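Local atomic coordinates of Di-haem cytochrome c peroxidase family protein (Burkholderia thailandensis E264, PDB entry 6NX0), a protein that carries two covalently bound c-type hemes, reaches an unusually stable bis-Fe(IV) state and probably acts as a cytochrome c peroxidase-like enzyme. Residues 409-414 and 420-425; 229-234 and 240-245. All coordinates share one frame; numbering follows the deposited sequence.

Contact 1. Residues 409-414 and 420-425; sequences HGRDTF and AYRGNV. With NO3 (nitrate ion), chain D.
F414 packs against V425 and R422 where the long loop between helix 404-407 and helix 444-455 doubles back on itself, in the cytochrome c-type region that holds heme c #2. The apolar part of the contact is a CH-pi interaction: V425 CG1 stands 3.9 Å from the centroid of the F414 ring, 28° off its normal and so over the face. V425 CB leans toward the same ring at CE2, 3.6 Å away. With CG1 of V425 anti to the backbone N, this methyl points over the ring near CZ, while CG2 touches the CD2-CE2 side; A328 touches both residues from outside.

The polar part contains no hydrogen bond between the segments. T413 CG2 and F414 O both lie over one face of the R422 guanidinium, T413 CG2 being 3.5 Å from R422 NH1; R422 NE comes near F414 O at a poor angle and bonds instead to V417 O. R411 NH2 and R422 NH2 approach to 3.9 Å with planes 63° apart, a meeting of like charges at the exposed surface.

Backbone bonds from N424 N to Y421 O and from V425 N to R422 O coil residues 421-425 into a tight turn. A nitrate, probably from the crystallisation liquor, sits against this turn: G423 N donates to nitrate O2 over 2.9 Å at 165°.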
loop_
_atom_site.group_PDB
_atom_site.type_symbol
_atom_site.label_atom_id
_atom_site.label_comp_id
_atom_site.label_asym_id
_atom_site.label_seq_id
_atom_site.Cartn_x
_atom_site.Cartn_y
_atom_site.Cartn_z
ATOM N N HIS A 409 5.076 22.642 -8.106
ATOM C CA HIS A 409 6.295 23.209 -8.677
ATOM C C HIS A 409 5.957 24.456 -9.491
ATOM O O HIS A 409 6.416 24.649 -10.618
ATOM C CB HIS A 409 7.031 22.143 -9.504
ATOM C CG HIS A 409 7.239 20.852 -8.762
ATOM N ND1 HIS A 409 6.492 19.716 -9.012
ATOM C CD2 HIS A 409 8.091 20.524 -7.760
ATOM C CE1 HIS A 409 6.881 18.745 -8.203
ATOM N NE2 HIS A 409 7.850 19.209 -7.430
ATOM N N GLY A 410 5.103 25.302 -8.905
ATOM C CA GLY A 410 4.741 26.582 -9.485
ATOM C C GLY A 410 3.512 26.609 -10.380
ATOM O O GLY A 410 3.060 27.706 -10.745
ATOM N N ARG A 411 2.955 25.459 -10.755
ATOM C CA ARG A 411 1.805 25.419 -11.645
ATOM C C ARG A 411 0.522 25.672 -10.851
ATOM O O ARG A 411 0.485 25.495 -9.632
ATOM C CB ARG A 411 1.734 24.061 -12.364
ATOM C CG ARG A 411 3.104 23.483 -12.783
ATOM C CD ARG A 411 3.278 23.369 -14.294
ATOM N NE ARG A 411 2.404 22.364 -14.896
ATOM C CZ ARG A 411 2.814 21.221 -15.452
ATOM N NH1 ARG A 411 4.105 20.894 -15.504
ATOM N NH2 ARG A 411 1.918 20.393 -15.967
ATOM N N ASP A 412 -0.543 26.081 -11.551
ATOM C CA ASP A 412 -1.816 26.367 -10.898
ATOM C C ASP A 412 -2.756 25.164 -10.891
ATOM O O ASP A 412 -3.925 25.284 -10.489
ATOM C CB ASP A 412 -2.496 27.575 -11.559
ATOM C CG ASP A 412 -2.887 27.331 -13.018
ATOM O OD1 ASP A 412 -3.147 26.173 -13.421
ATOM O OD2 ASP A 412 -2.941 28.325 -13.778
ATOM N N THR A 413 -2.271 24.011 -11.322
ATOM C CA THR A 413 -3.063 22.798 -11.316
ATOM C C THR A 413 -2.099 21.621 -11.235
ATOM O O THR A 413 -0.876 21.785 -11.208
ATOM C CB THR A 413 -3.969 22.717 -12.555
ATOM O OG1 THR A 413 -4.923 21.639 -12.428
ATOM C CG2 THR A 413 -3.131 22.500 -13.780
ATOM N N PHE A 414 -2.684 20.433 -11.202
ATOM C CA PHE A 414 -1.941 19.202 -10.957
ATOM C C PHE A 414 -0.866 19.005 -12.017
ATOM O O PHE A 414 -1.108 19.177 -13.217
ATOM C CB PHE A 414 -2.898 18.015 -10.973
ATOM C CG PHE A 414 -4.270 18.325 -10.394
ATOM C CD1 PHE A 414 -4.397 18.679 -9.065
ATOM C CD2 PHE A 414 -5.412 18.286 -11.185
ATOM C CE1 PHE A 414 -5.623 18.978 -8.527
ATOM C CE2 PHE A 414 -6.663 18.574 -10.637
ATOM C CZ PHE A 414 -6.764 18.929 -9.308
ATOM N N ALA A 420 -5.827 15.285 -20.083
ATOM C CA ALA A 420 -7.001 14.491 -20.420
ATOM C C ALA A 420 -7.743 13.963 -19.203
ATOM O O ALA A 420 -8.921 13.636 -19.319
ATOM C CB ALA A 420 -6.619 13.291 -21.285
ATOM N N TYR A 421 -7.091 13.863 -18.044
ATOM C CA TYR A 421 -7.703 13.243 -16.875
ATOM C C TYR A 421 -7.777 14.178 -15.680
ATOM O O TYR A 421 -8.133 13.728 -14.575
ATOM C CB TYR A 421 -6.948 11.958 -16.485
ATOM C CG TYR A 421 -6.833 10.989 -17.627
ATOM C CD1 TYR A 421 -7.964 10.608 -18.359
ATOM C CD2 TYR A 421 -5.605 10.447 -17.985
ATOM C CE1 TYR A 421 -7.852 9.733 -19.428
ATOM C CE2 TYR A 421 -5.491 9.572 -19.046
ATOM C CZ TYR A 421 -6.622 9.213 -19.754
ATOM O OH TYR A 421 -6.524 8.327 -20.811
ATOM N N ARG A 422 -7.473 15.466 -15.855
ATOM C CA ARG A 422 -7.540 16.378 -14.718
ATOM C C ARG A 422 -8.933 16.433 -14.093
ATOM O O ARG A 422 -9.056 16.607 -12.879
ATOM C CB ARG A 422 -7.052 17.745 -15.153
ATOM C CG ARG A 422 -5.575 17.630 -15.539
ATOM C CD ARG A 422 -4.714 18.777 -15.086
ATOM N NE ARG A 422 -3.398 18.752 -15.729
ATOM C CZ ARG A 422 -2.931 19.710 -16.532
ATOM N NH1 ARG A 422 -3.665 20.783 -16.819
ATOM N NH2 ARG A 422 -1.714 19.596 -17.052
ATOM N N GLY A 423 -9.995 16.261 -14.877
ATOM C CA GLY A 423 -11.352 16.233 -14.344
ATOM C C GLY A 423 -11.682 15.018 -13.498
ATOM O O GLY A 423 -12.713 15.004 -12.822
ATOM N N ASN A 424 -10.836 13.990 -13.532
ATOM C CA ASN A 424 -11.046 12.814 -12.710
ATOM C C ASN A 424 -10.658 13.075 -11.263
ATOM O O ASN A 424 -11.049 12.306 -10.380
ATOM C CB ASN A 424 -10.205 11.635 -13.199
ATOM C CG ASN A 424 -10.728 10.972 -14.472
ATOM O OD1 ASN A 424 -11.763 11.335 -15.034
ATOM N ND2 ASN A 424 -9.972 9.980 -14.943
ATOM N N VAL A 425 -9.833 14.100 -11.040
ATOM C CA VAL A 425 -9.296 14.368 -9.714
ATOM C C VAL A 425 -10.380 14.892 -8.795
ATOM O O VAL A 425 -11.170 15.769 -9.155
ATOM C CB VAL A 425 -8.124 15.353 -9.797
ATOM C CG1 VAL A 425 -7.652 15.715 -8.390
ATOM C CG2 VAL A 425 -7.002 14.739 -10.617
HETATM N N NO3 D . -10.924 15.252 -17.931
HETATM O O1 NO3 D . -11.643 15.237 -18.979
HETATM O O2 NO3 D . -10.064 16.136 -17.764
HETATM O O3 NO3 D . -11.049 14.339 -17.089
#

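Contact 2. Residues 229-234 and 240-245; sequences LGAALA and SVRRDP. With NO3 (nitrate ion), chain E.
The short connection between helix 228-237 and helix 245-260 folds back here, so that V241 and R242 pack on one side of the helix they have just left. V241 meets the helix through CG2, 3.7 Å from A234 CA and 3.8 Å from A234 CB. Its first torsion (chi1 -61°) sets CG2 between the backbone N and the carbonyl carbon, from where it meets the helix, while L233 CB touches it more distantly. M248 of helix 245-260 touches both V241 and L233, which extends this apolar patch into the second helix.

In fold terms this is a helix-loop-helix unit within the di-heme peroxidase family region, its loop opened by a 3-10 turn. S240 O accepts two backbone bonds, from R243 N and D244 N, and D244 then takes the N-cap position of helix 245-260, with OD1 accepting from R247 N.

R242 runs extended from CG to NE and lays its guanidinium across the helix backbone. NH2 comes 3.6 Å from A231 CA and NH1 comes 3.7 Å from A234 CB, both obliquely, whereas G230 O lies over one face of the group. That oxygen already accepts from A234 N within the helix, and R242 NE donates a hydrogen bond to G225 O, of the last residue of helix 217-225; the carbonyl end of that helix would probably suit the positive charge. At the exposed S240 a nitrate, probably from the crystallisation liquor, is held by two bonds: S240 N donates to nitrate O1 over 3.0 Å at 166°, and S240 OG to nitrate O2 over 2.6 Å.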
loop_
_atom_site.group_PDB
_atom_site.type_symbol
_atom_site.label_atom_id
_atom_site.label_comp_id
_atom_site.label_asym_id
_atom_site.label_seq_id
_atom_site.Cartn_x
_atom_site.Cartn_y
_atom_site.Cartn_z
ATOM N N LEU A 229 16.097 -24.482 -0.928
ATOM C CA LEU A 229 14.727 -24.023 -1.040
ATOM C C LEU A 229 13.965 -24.879 -2.037
ATOM O O LEU A 229 12.802 -25.242 -1.803
ATOM C CB LEU A 229 14.701 -22.548 -1.460
ATOM C CG LEU A 229 13.313 -21.998 -1.717
ATOM C CD1 LEU A 229 12.407 -22.052 -0.488
ATOM C CD2 LEU A 229 13.402 -20.570 -2.230
ATOM N N GLY A 230 14.604 -25.189 -3.166
ATOM C CA GLY A 230 13.983 -26.084 -4.133
ATOM C C GLY A 230 13.606 -27.418 -3.517
ATOM O O GLY A 230 12.541 -27.967 -3.800
ATOM N N ALA A 231 14.489 -27.968 -2.688
ATOM C CA ALA A 231 14.203 -29.243 -2.037
ATOM C C ALA A 231 13.037 -29.123 -1.066
ATOM O O ALA A 231 12.190 -30.020 -0.987
ATOM C CB ALA A 231 15.470 -29.752 -1.321
ATOM N N ALA A 232 12.997 -28.037 -0.290
ATOM C CA ALA A 232 11.900 -27.803 0.623
ATOM C C ALA A 232 10.585 -27.665 -0.121
ATOM O O ALA A 232 9.566 -28.240 0.283
ATOM C CB ALA A 232 12.184 -26.553 1.454
ATOM N N LEU A 233 10.585 -26.926 -1.235
ATOM C CA LEU A 233 9.358 -26.790 -2.005
ATOM C C LEU A 233 8.936 -28.118 -2.614
ATOM O O LEU A 233 7.751 -28.463 -2.602
ATOM C CB LEU A 233 9.527 -25.725 -3.102
ATOM C CG LEU A 233 9.692 -24.302 -2.559
ATOM C CD1 LEU A 233 10.266 -23.404 -3.639
ATOM C CD2 LEU A 233 8.390 -23.705 -2.059
ATOM N N ALA A 234 9.887 -28.861 -3.179
ATOM C CA ALA A 234 9.577 -30.166 -3.753
ATOM C C ALA A 234 9.083 -31.132 -2.689
ATOM O O ALA A 234 8.181 -31.936 -2.942
ATOM C CB ALA A 234 10.813 -30.710 -4.456
ATOM N N SER A 240 7.507 -31.921 -9.375
ATOM C CA SER A 240 7.302 -31.147 -10.591
ATOM C C SER A 240 7.540 -29.657 -10.387
ATOM O O SER A 240 7.598 -28.923 -11.377
ATOM C CB SER A 240 5.891 -31.378 -11.145
ATOM O OG SER A 240 5.712 -32.735 -11.599
ATOM N N VAL A 241 7.740 -29.195 -9.152
ATOM C CA VAL A 241 8.100 -27.789 -8.981
ATOM C C VAL A 241 9.396 -27.454 -9.705
ATOM O O VAL A 241 9.631 -26.285 -10.022
ATOM C CB VAL A 241 8.223 -27.382 -7.496
ATOM C CG1 VAL A 241 6.926 -27.569 -6.767
ATOM C CG2 VAL A 241 9.376 -28.120 -6.824
ATOM N N ARG A 242 10.268 -28.436 -9.944
ATOM C CA ARG A 242 11.523 -28.206 -10.651
ATOM C C ARG A 242 11.403 -28.291 -12.162
ATOM O O ARG A 242 12.389 -28.019 -12.853
ATOM C CB ARG A 242 12.576 -29.225 -10.218
ATOM C CG ARG A 242 13.077 -29.087 -8.841
ATOM C CD ARG A 242 14.395 -29.843 -8.759
ATOM N NE ARG A 242 14.934 -29.822 -7.406
ATOM C CZ ARG A 242 14.542 -30.646 -6.449
ATOM N NH1 ARG A 242 13.609 -31.551 -6.692
ATOM N NH2 ARG A 242 15.094 -30.580 -5.251
ATOM N N ARG A 243 10.248 -28.692 -12.690
ATOM C CA ARG A 243 10.098 -28.938 -14.116
ATOM C C ARG A 243 8.969 -28.155 -14.764
ATOM O O ARG A 243 8.922 -28.092 -15.998
ATOM C CB ARG A 243 9.861 -30.437 -14.385
ATOM C CG ARG A 243 10.985 -31.345 -13.910
ATOM C CD ARG A 243 12.237 -31.205 -14.766
ATOM N NE ARG A 243 11.988 -31.591 -16.155
ATOM C CZ ARG A 243 12.013 -32.841 -16.622
ATOM N NH1 ARG A 243 11.761 -33.061 -17.902
ATOM N NH2 ARG A 243 12.288 -33.869 -15.828
ATOM N N ASP A 244 8.079 -27.550 -13.991
ATOM C CA ASP A 244 6.937 -26.789 -14.500
ATOM C C ASP A 244 7.091 -25.364 -14.000
ATOM O O ASP A 244 6.831 -25.097 -12.813
ATOM C CB ASP A 244 5.645 -27.428 -13.995
ATOM C CG ASP A 244 4.386 -26.740 -14.477
ATOM O OD1 ASP A 244 4.430 -25.554 -14.843
ATOM O OD2 ASP A 244 3.319 -27.411 -14.448
ATOM N N PRO A 245 7.522 -24.411 -14.846
ATOM C CA PRO A 245 7.795 -23.062 -14.323
ATOM C C PRO A 245 6.593 -22.428 -13.651
ATOM O O PRO A 245 6.746 -21.728 -12.641
ATOM C CB PRO A 245 8.226 -22.288 -15.571
ATOM C CG PRO A 245 8.744 -23.343 -16.532
ATOM C CD PRO A 245 7.931 -24.564 -16.254
HETATM N N NO3 E . 4.445 -33.970 -8.669
HETATM O O1 NO3 E . 4.913 -32.861 -8.261
HETATM O O2 NO3 E . 4.645 -34.286 -9.872
HETATM O O3 NO3 E . 3.788 -34.729 -7.876
#

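Followed from the N terminus, the chain first meets contact 2, where residues 240-245 return to helix 228-237 after a five-residue interval, three of those residues still helical. That loop closes within the di-heme peroxidase region, and the chain then enters helix 245-260. Contact 1 opens much later and closes a second five-residue interval, without helix or strand, between helix 404-407 and helix 444-455 in the cytochrome c-type region. The two follow in series, neither nested nor crossing. The centres of contacts 1 and 2 are about 49 Å apart, on opposite sides of the chain's centre. Contact 2 ties helix 228-237 to the turn that leads into helix 245-260; contact 1 folds one long loop.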